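Local coordinates for Cbs-cp12 (Microcystis aeruginosa PCC 7806, PDB 5NMU), which probably takes part in the redox regulation of photosynthesis, as a hexameric fusion of a CBS-domain pair with a CP12 domain, at residues Y50-E55 with I103-V108. Sequence-based numbering, arbitrary orientation.
Sequences YGIVTE and IRRAPV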
loop_
_atom_site.group_PDB
_atom_site.type_symbol
_atom_site.label_atom_id
_atom_site.label_comp_id
_atom_site.label_asym_id
_atom_site.label_seq_id
_atom_site.Cartn_x
_atom_site.Cartn_y
_atom_site.Cartn_z
ATOM N N TYR A 50 18.400 -2.064 -17.616
ATOM C CA TYR A 50 17.306 -1.439 -18.318
ATOM C C TYR A 50 16.435 -0.642 -17.361
ATOM O O TYR A 50 16.399 -0.898 -16.182
ATOM C CB TYR A 50 16.444 -2.469 -19.089
ATOM C CG TYR A 50 17.132 -2.954 -20.344
ATOM C CD1 TYR A 50 18.011 -4.035 -20.299
ATOM C CD2 TYR A 50 16.942 -2.307 -21.544
ATOM C CE1 TYR A 50 18.653 -4.483 -21.439
ATOM C CE2 TYR A 50 17.611 -2.713 -22.691
ATOM C CZ TYR A 50 18.455 -3.813 -22.633
ATOM O OH TYR A 50 19.079 -4.223 -23.760
ATOM N N GLY A 51 15.756 0.345 -17.907
ATOM C CA GLY A 51 14.790 1.117 -17.137
ATOM C C GLY A 51 13.557 1.259 -17.979
ATOM O O GLY A 51 13.567 0.859 -19.145
ATOM N N ILE A 52 12.508 1.794 -17.384
ATOM C CA ILE A 52 11.246 2.007 -18.060
ATOM C C ILE A 52 10.602 3.284 -17.506
ATOM O O ILE A 52 10.696 3.580 -16.318
ATOM C CB ILE A 52 10.285 0.781 -17.932
ATOM C CG1 ILE A 52 9.044 0.941 -18.872
ATOM C CG2 ILE A 52 9.855 0.570 -16.470
ATOM C CD1 ILE A 52 8.300 -0.362 -19.083
ATOM N N VAL A 53 9.956 4.017 -18.404
ATOM C CA VAL A 53 9.090 5.138 -18.075
ATOM C C VAL A 53 7.747 4.902 -18.793
ATOM O O VAL A 53 7.715 4.517 -20.002
ATOM C CB VAL A 53 9.770 6.494 -18.389
ATOM C CG1 VAL A 53 10.130 6.684 -19.835
ATOM C CG2 VAL A 53 8.877 7.622 -17.940
ATOM N N THR A 54 6.673 5.052 -18.020
ATOM C CA THR A 54 5.318 4.700 -18.458
ATOM C C THR A 54 4.417 5.873 -18.483
ATOM O O THR A 54 4.720 6.908 -17.863
ATOM C CB THR A 54 4.636 3.693 -17.525
ATOM O OG1 THR A 54 4.306 4.304 -16.264
ATOM C CG2 THR A 54 5.533 2.454 -17.324
ATOM N N GLU A 55 3.296 5.712 -19.180
ATOM C CA GLU A 55 2.213 6.709 -19.136
ATOM C C GLU A 55 1.801 7.144 -17.728
ATOM O O GLU A 55 1.477 8.325 -17.510
ATOM C CB GLU A 55 0.993 6.233 -19.917
ATOM C CG GLU A 55 0.347 4.956 -19.374
ATOM C CD GLU A 55 -0.873 4.548 -20.157
ATOM O OE1 GLU A 55 -1.164 5.227 -21.125
ATOM O OE2 GLU A 55 -1.536 3.524 -19.813
ATOM N N ILE A 103 2.753 -3.800 -11.557
ATOM C CA ILE A 103 3.097 -3.049 -12.750
ATOM C C ILE A 103 2.172 -3.475 -13.850
ATOM O O ILE A 103 1.471 -4.468 -13.707
ATOM C CB ILE A 103 4.543 -3.258 -13.225
ATOM C CG1 ILE A 103 4.799 -4.743 -13.503
ATOM C CG2 ILE A 103 5.512 -2.649 -12.192
ATOM C CD1 ILE A 103 6.198 -5.010 -14.010
ATOM N N ARG A 104 2.161 -2.720 -14.934
ATOM C CA ARG A 104 1.285 -3.004 -16.074
ATOM C C ARG A 104 2.074 -3.268 -17.340
ATOM O O ARG A 104 1.468 -3.598 -18.373
ATOM C CB ARG A 104 0.294 -1.860 -16.265
ATOM C CG ARG A 104 -0.696 -1.825 -15.091
ATOM C CD ARG A 104 -1.252 -0.480 -14.812
ATOM N NE ARG A 104 -0.207 0.541 -14.566
ATOM C CZ ARG A 104 0.318 0.873 -13.402
ATOM N NH1 ARG A 104 -0.068 0.285 -12.286
ATOM N NH2 ARG A 104 1.244 1.824 -13.373
ATOM N N ARG A 105 3.401 -3.244 -17.254
ATOM C CA ARG A 105 4.245 -3.072 -18.443
ATOM C C ARG A 105 5.721 -3.401 -18.119
ATOM O O ARG A 105 6.201 -2.986 -17.072
ATOM C CB ARG A 105 4.134 -1.540 -18.697
ATOM C CG ARG A 105 4.148 -1.108 -20.037
ATOM C CD ARG A 105 3.722 0.365 -20.055
ATOM N NE ARG A 105 2.337 0.499 -19.677
ATOM C CZ ARG A 105 1.283 0.165 -20.403
ATOM N NH1 ARG A 105 1.428 -0.352 -21.576
ATOM N NH2 ARG A 105 0.064 0.327 -19.915
ATOM N N ALA A 106 6.437 -4.123 -18.983
ATOM C CA ALA A 106 7.866 -4.470 -18.732
ATOM C C ALA A 106 8.623 -4.706 -20.031
ATOM O O ALA A 106 8.043 -5.165 -21.010
ATOM C CB ALA A 106 7.982 -5.677 -17.823
ATOM N N PRO A 107 9.909 -4.346 -20.065
ATOM C CA PRO A 107 10.682 -4.776 -21.264
ATOM C C PRO A 107 10.783 -6.297 -21.260
ATOM O O PRO A 107 10.857 -6.897 -20.177
ATOM C CB PRO A 107 12.073 -4.178 -21.041
ATOM C CG PRO A 107 12.181 -4.081 -19.555
ATOM C CD PRO A 107 10.774 -3.707 -19.055
ATOM N N VAL A 108 10.733 -6.869 -22.454
ATOM C CA VAL A 108 11.146 -8.233 -22.719
ATOM C C VAL A 108 12.632 -8.279 -23.055
ATOM O O VAL A 108 13.054 -7.753 -24.063
ATOM C CB VAL A 108 10.339 -8.917 -23.814
ATOM C CG1 VAL A 108 10.859 -10.368 -24.043
ATOM C CG2 VAL A 108 8.869 -8.948 -23.435
HETATM O O HOH W 1 -1.416 1.643 -17.755
#
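Arg-105 carries this contact, reaching from the second CBS domain toward strand 51-54 of the first. Its CD lies 3.9 Å from CG2 of Thr-54; beyond it the bend at chi3 (-68°) turns the guanidinium toward Glu-55. There NH2 stands 3.6 Å from OE2 of Glu-55 in a salt bridge. OE2 sits off the plane of the guanidinium and no N-H is aimed at it, so the attraction is purely electrostatic, with carboxylate and guanidinium turned 72° apart. A water supplies the directed bonds, accepting from NH2 of Arg-105 at 2.9 Å in the guanidinium plane and donating to OE2 of Glu-55 at 2.8 Å. The other carboxylate oxygen, OE1, hydrogen-bonds Ser-121 of the second subunit, so Glu-55 is gripped on both oxygens. Further along, Ile-52 sets CG1 anti to its backbone N and extends CD1 onto the opposing backbone, 3.9 Å from the carbonyl O of Arg-105. The same methyl meets the ring of Pro-107, 4.2 Å from its CD.

Thr-54 is the N-cap of helix 55-63. Its OG1, tucked between the backbone N and carbonyl carbon, makes a weak hydrogen bond to the N of Thr-56, and its CG2 is left pointing at Arg-105. The short strand segments run roughly antiparallel at 143°, their axes 7.6 Å apart at closest. They meet through side chains and, at Ile-52, side chain on backbone, where the sheets of the two CBS domains face each other, as in the Bateman module formed by a CBS pair. Backbone hydrogen bonds to Leu-39 and Val-41 tie strand 51-54 into its own sheet, Ile-40 of strand 38-41 and Leu-114 of strand 113-119 pack on Pro-107, and Phe-98 of helix 91-101 packs against Ala-106.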